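PDB 6G44: putative major capsid protein from Cafeteriavirus-dependent mavirus, which probably forms the double jelly-roll building block of the icosahedral capsid shell, assembling as a trimer of like subunits. Local coordinates for residues 124-129 with 207-212; 187-190 with 195-198; 230-235 with 264-269; 242-247 with 257-262; 357-362 with 376-381. All blocks are in the same frame, centred on the assembly; numbering follows the deposited sequence. Where two conformers were deposited one is given.

Contact 1 of 5, residues 124-129 with 207-212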
# COMPACT_ATOMS: atom_id res chain seq x y z
N ALA C 124 0.55 6.46 27.33
CA ALA C 124 -0.85 6.45 26.86
C ALA C 124 -1.15 7.78 26.15
O ALA C 124 -1.84 7.80 25.13
CB ALA C 124 -1.80 6.23 28.02
N GLN C 125 -0.69 8.89 26.72
CA GLN C 125 -0.88 10.22 26.12
C GLN C 125 -0.12 10.31 24.78
O GLN C 125 -0.65 10.84 23.78
CB GLN C 125 -0.41 11.29 27.13
CG GLN C 125 -0.51 12.72 26.69
CD GLN C 125 -0.01 13.64 27.79
OE1 GLN C 125 1.20 13.79 27.96
NE2 GLN C 125 -0.93 14.26 28.53
N LEU C 126 1.10 9.77 24.74
CA LEU C 126 1.98 9.81 23.56
C LEU C 126 1.34 9.04 22.41
O LEU C 126 1.23 9.55 21.29
CB LEU C 126 3.38 9.23 23.83
CG LEU C 126 4.56 9.98 24.47
CD1 LEU C 126 5.64 8.98 24.88
CD2 LEU C 126 5.16 11.00 23.51
N ILE C 127 0.88 7.82 22.69
CA ILE C 127 0.37 6.98 21.60
C ILE C 127 -0.95 7.51 21.11
O ILE C 127 -1.24 7.32 19.92
CB ILE C 127 0.32 5.48 22.01
CG1 ILE C 127 0.20 4.55 20.80
CG2 ILE C 127 -0.79 5.19 22.98
CD1 ILE C 127 1.28 4.71 19.75
N LYS C 128 -1.76 8.14 21.96
CA LYS C 128 -3.03 8.68 21.49
C LYS C 128 -2.82 9.70 20.38
O LYS C 128 -3.64 9.78 19.47
CB LYS C 128 -3.88 9.30 22.62
CG LYS C 128 -5.30 9.72 22.21
CD LYS C 128 -6.13 10.17 23.39
CE LYS C 128 -7.56 10.54 22.98
NZ LYS C 128 -8.43 10.99 24.12
N LEU C 129 -1.74 10.47 20.45
CA LEU C 129 -1.38 11.42 19.38
C LEU C 129 -0.65 10.73 18.25
O LEU C 129 -0.99 10.91 17.07
CB LEU C 129 -0.47 12.53 19.90
CG LEU C 129 -1.10 13.60 20.73
CD1 LEU C 129 0.00 14.46 21.33
CD2 LEU C 129 -1.97 14.46 19.83
N VAL C 207 6.58 2.86 24.10
CA VAL C 207 6.69 4.24 23.65
C VAL C 207 6.93 5.13 24.86
O VAL C 207 6.00 5.61 25.51
CB VAL C 207 5.41 4.65 22.89
CG1 VAL C 207 5.43 6.10 22.44
CG2 VAL C 207 5.23 3.71 21.70
N ALA C 208 8.21 5.29 25.19
CA ALA C 208 8.62 6.04 26.40
C ALA C 208 10.02 6.54 26.21
O ALA C 208 10.90 5.75 25.90
CB ALA C 208 8.54 5.15 27.63
N ASN C 209 10.26 7.83 26.42
CA ASN C 209 11.62 8.36 26.25
C ASN C 209 12.64 7.56 27.11
O ASN C 209 12.32 7.24 28.26
CB ASN C 209 11.68 9.83 26.64
CG ASN C 209 10.85 10.74 25.73
OD1 ASN C 209 9.65 10.48 25.52
ND2 ASN C 209 11.45 11.80 25.22
N PRO C 210 13.81 7.18 26.58
CA PRO C 210 14.38 7.53 25.28
C PRO C 210 14.26 6.44 24.21
O PRO C 210 15.08 6.41 23.27
CB PRO C 210 15.85 7.73 25.64
CG PRO C 210 16.08 6.63 26.63
CD PRO C 210 14.81 6.51 27.43
N THR C 211 13.26 5.57 24.30
CA THR C 211 13.18 4.45 23.35
C THR C 211 13.02 4.96 21.93
O THR C 211 12.45 6.02 21.67
CB THR C 211 12.06 3.43 23.64
OG1 THR C 211 10.78 4.01 23.37
CG2 THR C 211 12.14 2.87 25.07
N GLN C 212 13.53 4.16 21.02
CA GLN C 212 13.59 4.52 19.59
C GLN C 212 12.39 3.95 18.83
O GLN C 212 12.52 3.25 17.81
CB GLN C 212 14.92 4.09 19.04
CG GLN C 212 16.09 4.77 19.74
CD GLN C 212 16.11 6.25 19.48
OE1 GLN C 212 16.44 6.66 18.35
NE2 GLN C 212 15.74 7.07 20.48
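Leu-126, on the helix 124-129, faces Val-207 at the start of an irregular run, 207-212, whose backbone doubles back at a cis peptide before Pro-210. The helix brings one branch to the contact. Leu-126 CD1, in one of two deposited conformers, lies 3.8 Å from Val-207 CG1, and Leu-126 CB lies 4.0 Å from Val-207 CG1. The two side chains meet at a slant. Val-207 presents CG1 because that methyl stands opposite its own backbone N (chi1 177°). Leu-126 CD1 also comes to 3.4 Å from Val-207 O, a buried carbonyl with no polar partner in the model, met here by the leucine methyl. Val-207 N, by contrast, is bonded to Asn-104 OD1.

Farther along, Asn-209 OD1 reaches to 4.3 Å from Leu-126 CD1, while its ND2 is held by Pro-291 O. The bend is closed by Thr-211 N, which donates to Ala-208 O at 2.9 Å. Gln-212 NE2 then gives a second clasp, 2.9 Å to Pro-210 O at an angle of 165°, with the oxygen in the plane of its amide. Leu-126 also packs on Ile-293 of strand 286-305. With Asn-209 and cis Pro-210 at its two corners and the bond from Thr-211 N to Ala-208 O across it, the arrangement is a type VI beta turn set against a helix.

Contact 2 of 5, residues 187-190 with 195-198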
# COMPACT_ATOMS: atom_id res chain seq x y z
N HIS C 187 -11.49 -20.16 25.54
CA HIS C 187 -11.82 -21.34 26.33
C HIS C 187 -13.16 -21.87 25.84
O HIS C 187 -14.03 -21.11 25.39
CB HIS C 187 -11.93 -20.99 27.80
CG HIS C 187 -10.67 -20.46 28.44
ND1 HIS C 187 -10.45 -20.57 29.79
CD2 HIS C 187 -9.62 -19.77 27.94
CE1 HIS C 187 -9.30 -19.99 30.10
NE2 HIS C 187 -8.77 -19.50 28.99
N PRO C 188 -13.37 -23.20 25.93
CA PRO C 188 -14.67 -23.76 25.56
C PRO C 188 -15.85 -23.08 26.27
O PRO C 188 -15.76 -22.75 27.46
CB PRO C 188 -14.54 -25.22 26.01
CG PRO C 188 -13.08 -25.50 25.81
CD PRO C 188 -12.42 -24.25 26.31
N ARG C 189 -16.93 -22.87 25.52
CA ARG C 189 -18.14 -22.22 26.00
C ARG C 189 -19.22 -23.27 26.23
O ARG C 189 -19.49 -24.07 25.36
CB ARG C 189 -18.63 -21.19 24.99
CG ARG C 189 -17.62 -20.09 24.67
CD ARG C 189 -18.10 -19.27 23.49
NE ARG C 189 -19.24 -18.42 23.83
CZ ARG C 189 -19.97 -17.73 22.95
NH1 ARG C 189 -19.73 -17.79 21.65
NH2 ARG C 189 -20.97 -16.96 23.38
N ALA C 190 -19.82 -23.24 27.41
CA ALA C 190 -20.92 -24.18 27.74
C ALA C 190 -22.22 -23.72 27.11
O ALA C 190 -22.44 -22.53 26.92
CB ALA C 190 -21.10 -24.28 29.25
N SER C 195 -20.92 -15.77 29.28
CA SER C 195 -19.57 -15.26 29.45
C SER C 195 -18.59 -16.04 28.60
O SER C 195 -18.87 -17.16 28.18
CB SER C 195 -19.16 -15.31 30.91
OG SER C 195 -19.16 -16.64 31.40
N VAL C 196 -17.42 -15.44 28.36
CA VAL C 196 -16.36 -16.09 27.63
C VAL C 196 -15.02 -15.76 28.29
O VAL C 196 -14.87 -14.67 28.84
CB VAL C 196 -16.41 -15.69 26.13
CG1 VAL C 196 -16.04 -14.23 25.92
CG2 VAL C 196 -15.54 -16.58 25.27
N LYS C 197 -14.08 -16.70 28.24
CA LYS C 197 -12.71 -16.45 28.70
C LYS C 197 -11.79 -16.58 27.49
O LYS C 197 -11.87 -17.55 26.76
CB LYS C 197 -12.27 -17.43 29.80
CG LYS C 197 -12.83 -17.08 31.16
CD LYS C 197 -12.36 -18.09 32.21
CE LYS C 197 -12.87 -17.71 33.59
NZ LYS C 197 -12.22 -18.60 34.61
N ILE C 198 -10.94 -15.58 27.33
CA ILE C 198 -9.97 -15.54 26.22
C ILE C 198 -8.58 -15.24 26.78
O ILE C 198 -8.39 -14.25 27.51
CB ILE C 198 -10.35 -14.47 25.16
CG1 ILE C 198 -11.79 -14.66 24.74
CG2 ILE C 198 -9.39 -14.55 23.96
CD1 ILE C 198 -12.34 -13.58 23.85
O HOH W 1 -15.00 -19.21 27.17
O HOH W 2 -20.63 -17.87 26.23
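Between Arg-189 and the backbone of Ser-195, next to Val-196, water 2 is gripped by two groups: it donates to Ser-195 O at 2.7 Å and accepts from Arg-189 NE at 2.8 Å. It sits at the edge of the guanidinium, in its plane. A bend at chi3 (71°) turns this group, whose NH2 is also bonded to Ser-90 O. The aliphatic part of Arg-189 lies across Val-196, its CD 4.1 Å from CG2 in the conformer given.

Closer to the preceding strand, 183-186, the backbones pair directly. His-187 N donates to Lys-197 O at 2.9 Å in a nearly straight bond (170°). The return bond of this antiparallel pair is replaced by water 1, which donates to His-187 O and accepts from Lys-197 N, so just beyond strand 183-186 the chain draws away from strand 195-205 and a water takes up the gap in the pairing. On the same pair, Lys-197 CB packs over one face of the imidazole in a CH-pi contact, 3.7 Å from the ring centroid of His-187. The rest of the lysine runs on extended, while His-187 NE2 bonds to Asp-199 OD1.

Arg-189 also packs on Leu-402 of the second subunit. The nearby carboxylate of Asp-199 would tend to stabilise a positive His-187, whereas Lys-197 NZ, 5.5 Å from His-187 ND1, would oppose it.

Contact 3 of 5, residues 230-235 with 264-269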
# COMPACT_ATOMS: atom_id res chain seq x y z
N VAL C 230 13.16 0.16 34.29
CA VAL C 230 11.97 0.58 33.55
C VAL C 230 10.83 0.42 34.54
O VAL C 230 10.49 -0.71 34.92
CB VAL C 230 11.75 -0.23 32.27
CG1 VAL C 230 10.43 0.11 31.60
CG2 VAL C 230 12.92 0.00 31.30
N ILE C 231 10.25 1.55 34.93
CA ILE C 231 9.22 1.59 35.98
C ILE C 231 7.90 2.03 35.34
O ILE C 231 7.83 3.15 34.80
CB ILE C 231 9.62 2.54 37.11
CG1 ILE C 231 10.98 2.13 37.70
CG2 ILE C 231 8.57 2.55 38.23
CD1 ILE C 231 11.74 3.30 38.30
N LEU C 232 6.90 1.17 35.43
CA LEU C 232 5.60 1.41 34.74
C LEU C 232 4.48 1.59 35.76
O LEU C 232 4.37 0.82 36.72
CB LEU C 232 5.24 0.23 33.86
CG LEU C 232 6.32 -0.24 32.88
CD1 LEU C 232 5.84 -1.50 32.16
CD2 LEU C 232 6.67 0.86 31.91
N ASP C 233 3.62 2.58 35.51
CA ASP C 233 2.32 2.65 36.19
C ASP C 233 1.42 1.69 35.41
O ASP C 233 0.87 2.08 34.36
CB ASP C 233 1.79 4.08 36.19
CG ASP C 233 0.36 4.22 36.69
OD1 ASP C 233 -0.19 3.30 37.28
OD2 ASP C 233 -0.18 5.33 36.45
N GLY C 234 1.32 0.46 35.85
CA GLY C 234 0.57 -0.57 35.14
C GLY C 234 -0.93 -0.38 35.25
O GLY C 234 -1.48 -0.40 36.36
N GLN C 235 -1.60 -0.12 34.13
CA GLN C 235 -3.05 -0.01 34.07
C GLN C 235 -3.59 -0.92 32.97
O GLN C 235 -4.35 -0.46 32.10
CB GLN C 235 -3.49 1.45 33.87
CG GLN C 235 -3.10 2.38 34.99
CD GLN C 235 -3.86 2.09 36.28
OE1 GLN C 235 -5.00 1.60 36.26
NE2 GLN C 235 -3.21 2.35 37.41
N PHE C 264 -2.32 -12.16 34.86
CA PHE C 264 -1.46 -11.17 34.17
C PHE C 264 0.03 -11.44 34.39
O PHE C 264 0.48 -11.64 35.52
CB PHE C 264 -1.83 -9.76 34.57
CG PHE C 264 -1.06 -8.71 33.84
CD1 PHE C 264 -1.49 -8.28 32.61
CD2 PHE C 264 0.08 -8.17 34.37
CE1 PHE C 264 -0.78 -7.29 31.92
CE2 PHE C 264 0.80 -7.19 33.69
CZ PHE C 264 0.37 -6.78 32.45
N LYS C 265 0.77 -11.47 33.28
CA LYS C 265 2.22 -11.56 33.29
C LYS C 265 2.78 -10.55 32.30
O LYS C 265 2.12 -10.20 31.32
CB LYS C 265 2.67 -12.95 32.87
CG LYS C 265 2.22 -14.06 33.82
CD LYS C 265 2.92 -13.97 35.16
CE LYS C 265 2.55 -15.11 36.10
NZ LYS C 265 3.06 -14.81 37.48
N ILE C 266 3.98 -10.06 32.59
CA ILE C 266 4.66 -9.09 31.74
C ILE C 266 6.16 -9.32 31.80
O ILE C 266 6.72 -9.55 32.88
CB ILE C 266 4.26 -7.65 32.09
CG1 ILE C 266 4.83 -6.63 31.07
CG2 ILE C 266 4.66 -7.29 33.52
CD1 ILE C 266 4.36 -5.22 31.29
N ASN C 267 6.80 -9.31 30.63
CA ASN C 267 8.26 -9.36 30.51
C ASN C 267 8.71 -8.26 29.56
O ASN C 267 7.95 -7.85 28.69
CB ASN C 267 8.69 -10.72 29.95
CG ASN C 267 8.39 -11.87 30.90
OD1 ASN C 267 8.22 -11.67 32.10
ND2 ASN C 267 8.39 -13.08 30.38
N MET C 268 9.94 -7.79 29.75
CA MET C 268 10.58 -6.84 28.82
C MET C 268 11.54 -7.62 27.97
O MET C 268 12.39 -8.33 28.49
CB MET C 268 11.29 -5.72 29.55
CG MET C 268 11.96 -4.74 28.60
SD MET C 268 12.38 -3.17 29.37
CE MET C 268 13.62 -3.70 30.54
N LEU C 269 11.39 -7.51 26.64
CA LEU C 269 12.17 -8.26 25.68
C LEU C 269 13.05 -7.31 24.91
O LEU C 269 12.53 -6.33 24.34
CB LEU C 269 11.28 -9.02 24.72
CG LEU C 269 10.65 -10.34 25.19
CD1 LEU C 269 9.88 -10.25 26.50
CD2 LEU C 269 9.77 -10.94 24.13
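Val-230 and Leu-232 meet Met-268 and Ile-266 across the interior of a jelly-roll barrel, where two antiparallel-running strands face each other through their side chains and share no hydrogen bond. Val-230 and Met-268 form the nearest backbone pair, with CA atoms 8.9 Å apart.

At this end the methionine spans most of the gap. Its CG stands opposite the backbone N, the chain stays extended as far as SD, and a turn at chi3 (66°) then folds the terminal methyl around. As a result both Met-268 SD and CE lie 3.8 Å from a single methyl, Val-230 CG2, and the thioether crosses the valine at a slant. SD touches Val-230 CB more loosely.

Two residues along each strand, the meeting is thinner. Leu-232 and Ile-266 also approach obliquely, but they touch tip to tip, through Leu-232 CD1 and Ile-266 CD1 at 4.1 Å. Ile-266 reaches this far because its CG1 branch is fully extended. All four residues are buried. Strands 58-66 and 74-84 add to the surroundings: Ile-59 and Val-77 pack on Ile-266, Leu-75 on Leu-232 and Phe-61 on Met-268.

On the other face of segment 230-235, beyond Ile-231, Gln-235 reaches back along its own strand, and NE2 donates to Asp-233 OD1 at 3.2 Å, meeting the carboxylate on its syn side and 23° out of its plane.

Contact 4 of 5, residues 242-247 with 257-262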
# COMPACT_ATOMS: atom_id res chain seq x y z
N ILE C 242 -9.37 -4.04 26.06
CA ILE C 242 -10.36 -4.90 25.47
C ILE C 242 -11.38 -4.12 24.63
O ILE C 242 -11.94 -3.13 25.06
CB ILE C 242 -11.09 -5.70 26.59
CG1 ILE C 242 -10.07 -6.49 27.42
CG2 ILE C 242 -12.18 -6.61 26.01
CD1 ILE C 242 -9.37 -7.63 26.69
N GLY C 243 -11.56 -4.59 23.41
CA GLY C 243 -12.61 -4.10 22.53
C GLY C 243 -13.73 -5.07 22.27
O GLY C 243 -13.49 -6.26 22.03
N ILE C 244 -14.97 -4.56 22.34
CA ILE C 244 -16.19 -5.35 22.11
C ILE C 244 -17.06 -4.55 21.16
O ILE C 244 -17.36 -3.39 21.43
CB ILE C 244 -16.96 -5.67 23.43
CG1 ILE C 244 -16.03 -6.39 24.42
CG2 ILE C 244 -18.16 -6.52 23.09
CD1 ILE C 244 -16.61 -6.56 25.81
N ALA C 245 -17.42 -5.16 20.03
CA ALA C 245 -18.30 -4.53 19.06
C ALA C 245 -19.61 -4.06 19.70
O ALA C 245 -20.14 -4.69 20.63
CB ALA C 245 -18.61 -5.48 17.92
N ASP C 246 -20.09 -2.93 19.21
CA ASP C 246 -21.29 -2.28 19.75
C ASP C 246 -22.57 -3.00 19.43
O ASP C 246 -23.60 -2.59 19.98
CB ASP C 246 -21.29 -0.82 19.29
CG ASP C 246 -20.09 -0.08 19.83
OD1 ASP C 246 -20.10 0.23 21.06
OD2 ASP C 246 -19.08 0.10 19.10
N ASP C 247 -22.55 -4.04 18.59
CA ASP C 247 -23.73 -4.85 18.32
C ASP C 247 -23.74 -6.21 19.00
O ASP C 247 -24.65 -7.01 18.73
CB ASP C 247 -24.06 -4.94 16.82
CG ASP C 247 -23.01 -5.66 15.96
OD1 ASP C 247 -21.86 -5.87 16.41
OD2 ASP C 247 -23.39 -5.98 14.79
N PHE C 257 -20.94 -4.65 29.51
CA PHE C 257 -20.23 -5.87 29.82
C PHE C 257 -19.40 -5.66 31.06
O PHE C 257 -19.02 -4.55 31.36
CB PHE C 257 -19.37 -6.28 28.62
CG PHE C 257 -20.18 -6.44 27.38
CD1 PHE C 257 -20.96 -7.58 27.18
CD2 PHE C 257 -20.28 -5.40 26.45
CE1 PHE C 257 -21.76 -7.72 26.07
CE2 PHE C 257 -21.12 -5.53 25.34
CZ PHE C 257 -21.85 -6.68 25.16
N GLU C 258 -19.16 -6.74 31.80
CA GLU C 258 -18.26 -6.72 32.95
C GLU C 258 -17.10 -7.61 32.57
O GLU C 258 -17.30 -8.75 32.18
CB GLU C 258 -18.99 -7.29 34.16
CG GLU C 258 -18.16 -7.40 35.43
CD GLU C 258 -18.92 -8.02 36.60
OE1 GLU C 258 -20.17 -8.07 36.58
OE2 GLU C 258 -18.25 -8.47 37.54
N VAL C 259 -15.88 -7.06 32.65
CA VAL C 259 -14.69 -7.78 32.19
C VAL C 259 -13.68 -7.78 33.31
O VAL C 259 -13.49 -6.76 33.98
CB VAL C 259 -14.10 -7.10 30.93
CG1 VAL C 259 -12.88 -7.85 30.45
CG2 VAL C 259 -15.16 -7.00 29.84
N ASP C 260 -13.07 -8.94 33.53
CA ASP C 260 -12.04 -9.15 34.56
C ASP C 260 -10.75 -9.68 33.94
O ASP C 260 -10.85 -10.60 33.14
CB ASP C 260 -12.54 -10.19 35.57
CG ASP C 260 -13.72 -9.70 36.38
OD1 ASP C 260 -13.69 -8.54 36.83
OD2 ASP C 260 -14.67 -10.47 36.57
N ILE C 261 -9.60 -9.19 34.38
CA ILE C 261 -8.28 -9.68 33.97
C ILE C 261 -7.70 -10.54 35.09
O ILE C 261 -7.72 -10.13 36.27
CB ILE C 261 -7.32 -8.51 33.70
CG1 ILE C 261 -7.93 -7.53 32.67
CG2 ILE C 261 -5.92 -8.96 33.28
CD1 ILE C 261 -8.16 -8.10 31.27
N THR C 262 -7.22 -11.71 34.71
CA THR C 262 -6.53 -12.61 35.63
C THR C 262 -5.29 -13.17 34.98
O THR C 262 -5.14 -13.15 33.75
CB THR C 262 -7.45 -13.76 36.10
OG1 THR C 262 -7.85 -14.58 35.00
CG2 THR C 262 -8.67 -13.21 36.84
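Ile-244 and Phe-257 make a CH-pi contact, the aliphatic side chain crossing the ring obliquely. CG2 of Ile-244 stands over one face, 4.3 Å from the ring centroid of Phe-257 and 28° off the normal, displaced toward CE2, which it approaches to 3.8 Å. The other branch covers the root of the ring: Ile-244 CD1 is 3.9 Å from Phe-257 CG. Both branches can do so because CG2 lies opposite the backbone N while CG1 (chi1 -56°) lies opposite the carbonyl carbon.

Purely aliphatic packing continues along the strands in two loose touches. Ile-244 CD1 meets Val-259 CG2 at 4.3 Å, and Ile-242 CG1 meets Val-259 CG1 at 4.4 Å. These residues join two layers of the jelly-roll unit: strand 242-244, which follows helix 238-241 directly and pairs with strand 96-98 in a small two-stranded sheet, lies against the start of strand 258-273 in the main sheet. Ile-83 and Ala-81 of strand 74-84 pack on Ile-244 and Ile-242.

Just past this apolar patch, in the loop after strand 242-244, Asp-246 forms a salt bridge with Lys-346 through OD1 and bonds Ile-154 N through OD2.

Contact 5 of 5, residues 357-362 with 376-381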
# COMPACT_ATOMS: atom_id res chain seq x y z
N ILE C 357 -14.52 22.15 13.75
CA ILE C 357 -14.96 22.85 12.54
C ILE C 357 -14.33 24.23 12.39
O ILE C 357 -14.43 24.83 11.32
CB ILE C 357 -16.52 22.97 12.47
CG1 ILE C 357 -17.06 23.84 13.61
CG2 ILE C 357 -17.16 21.58 12.48
CD1 ILE C 357 -18.51 24.23 13.41
N GLY C 358 -13.66 24.72 13.44
CA GLY C 358 -12.97 25.99 13.39
C GLY C 358 -11.85 26.05 14.40
O GLY C 358 -11.92 25.41 15.45
N LEU C 359 -10.80 26.78 14.04
CA LEU C 359 -9.64 26.96 14.87
C LEU C 359 -9.16 28.39 14.75
O LEU C 359 -9.07 28.89 13.64
CB LEU C 359 -8.55 25.97 14.42
CG LEU C 359 -7.39 25.71 15.36
CD1 LEU C 359 -7.85 25.12 16.68
CD2 LEU C 359 -6.41 24.79 14.66
N GLU C 360 -8.89 29.04 15.88
CA GLU C 360 -8.24 30.36 15.87
C GLU C 360 -7.10 30.35 16.87
O GLU C 360 -7.28 29.95 18.01
CB GLU C 360 -9.25 31.47 16.18
CG GLU C 360 -10.37 31.55 15.15
CD GLU C 360 -11.28 32.77 15.29
OE1 GLU C 360 -12.37 32.74 14.66
OE2 GLU C 360 -10.92 33.73 16.00
N ILE C 361 -5.93 30.79 16.41
CA ILE C 361 -4.69 30.77 17.17
C ILE C 361 -4.22 32.23 17.41
O ILE C 361 -4.22 33.03 16.50
CB ILE C 361 -3.55 30.03 16.44
CG1 ILE C 361 -3.99 28.67 15.87
CG2 ILE C 361 -2.35 29.88 17.39
CD1 ILE C 361 -4.40 27.67 16.89
N LYS C 362 -3.83 32.52 18.65
CA LYS C 362 -3.14 33.78 19.00
C LYS C 362 -1.72 33.41 19.39
O LYS C 362 -1.54 32.51 20.19
CB LYS C 362 -3.85 34.46 20.16
CG LYS C 362 -3.07 35.59 20.82
CD LYS C 362 -3.93 36.26 21.89
CE LYS C 362 -3.23 37.44 22.54
NZ LYS C 362 -1.95 37.05 23.20
N GLN C 376 -12.62 21.23 6.04
CA GLN C 376 -11.83 20.56 5.00
C GLN C 376 -10.40 21.12 4.96
O GLN C 376 -9.44 20.37 4.86
CB GLN C 376 -12.47 20.70 3.63
CG GLN C 376 -11.77 19.87 2.56
CD GLN C 376 -11.90 18.35 2.77
OE1 GLN C 376 -10.93 17.59 2.64
NE2 GLN C 376 -13.09 17.92 3.11
N GLN C 377 -10.25 22.44 5.11
CA GLN C 377 -8.92 23.03 5.14
C GLN C 377 -8.19 22.64 6.40
O GLN C 377 -6.97 22.47 6.37
CB GLN C 377 -9.02 24.54 5.02
CG GLN C 377 -9.51 25.00 3.66
CD GLN C 377 -9.95 26.46 3.66
OE1 GLN C 377 -10.81 26.85 4.44
NE2 GLN C 377 -9.33 27.29 2.80
N LEU C 378 -8.88 22.55 7.53
CA LEU C 378 -8.25 22.06 8.78
C LEU C 378 -7.73 20.62 8.61
O LEU C 378 -6.66 20.27 9.12
CB LEU C 378 -9.20 22.18 9.95
CG LEU C 378 -9.54 23.63 10.36
CD1 LEU C 378 -10.62 23.58 11.42
CD2 LEU C 378 -8.34 24.42 10.81
N TYR C 379 -8.50 19.80 7.92
CA TYR C 379 -8.06 18.44 7.58
C TYR C 379 -6.81 18.47 6.72
O TYR C 379 -5.86 17.70 6.95
CB TYR C 379 -9.20 17.70 6.88
CG TYR C 379 -8.84 16.33 6.36
CD1 TYR C 379 -8.61 15.28 7.23
CD2 TYR C 379 -8.76 16.06 4.99
CE1 TYR C 379 -8.33 14.02 6.76
CE2 TYR C 379 -8.48 14.79 4.52
CZ TYR C 379 -8.23 13.79 5.42
OH TYR C 379 -7.96 12.49 4.97
N GLU C 380 -6.79 19.35 5.72
CA GLU C 380 -5.61 19.49 4.86
C GLU C 380 -4.37 19.94 5.65
O GLU C 380 -3.28 19.40 5.46
CB GLU C 380 -5.94 20.42 3.69
CG GLU C 380 -6.94 19.79 2.70
CD GLU C 380 -7.51 20.75 1.66
OE1 GLU C 380 -7.17 21.92 1.68
OE2 GLU C 380 -8.35 20.30 0.85
N LEU C 381 -4.58 20.90 6.53
CA LEU C 381 -3.50 21.36 7.42
C LEU C 381 -2.95 20.18 8.24
O LEU C 381 -1.74 19.93 8.31
CB LEU C 381 -4.03 22.46 8.35
CG LEU C 381 -3.19 22.86 9.56
CD1 LEU C 381 -1.81 23.37 9.14
CD2 LEU C 381 -3.92 23.90 10.42
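Strand 357-362, at Gly-358 and Leu-359, passes over the helix at Leu-378 with the two local axes 8.5 Å apart and their directions inclined by 62°. The strand is irregular here: Ile-357 and Gly-358 both face Thr-455 of the neighbouring strand 448-457, a classic beta bulge. Both segments belong to the V20-type C-terminal region of the capsid protein, where the helix packs against a sheet of the jelly-roll fold.

Leu-378 carries the contact from the helix side, and its two methyls divide the work. Its CG lies opposite its own carbonyl carbon (chi1 -68°), which sends both methyls to the strand. CD1 comes up beneath the bulge and touches backbone rather than side chain, 3.8 Å from Gly-358 N and 3.9 Å from Ile-357 C, while the side chain of Ile-357 leaves in the other direction. Gly-358 has no side chain, and the methyl meets the peptide itself. CD2 instead meets the root of the next residue, whose bond to CB is directed toward the helix.

Ile-426 of strand 425-428 packs on both Leu-359 and Leu-378, and Phe-394 on Leu-378, closing in the leucine pair. At the helix, Leu-381 and Glu-380 pack on Tyr-39 of the third subunit, so this layer adjoins a trimer interface. Between the two leucines the closest approach is Leu-378 CD2 to Leu-359 CB, 3.9 Å.

Along the chain, contact 2 is nested within the loop closed by contact 1; contact 3 follows with contact 4 inside it, and contact 5 comes last. Contacts 2, 3 and 4 reach one large antiparallel sheet, and contacts 3 and 4 share strand 258-273, their centres 21 Å apart. The centre of contact 1 is 8 Å from the centre of the chain and 15 Å from that of contact 3, where helix 123-130 borders strands 286-305 and 334-341 of another sheet. Contact 5 lies in the C-terminal half, on strand 355-363 of a further sheet, its centre 47 Å from that of contact 2, across the chain's centre. The set thus samples both halves of the double jelly-roll, with contacts 2, 3 and 5 also reaching neighbouring subunits.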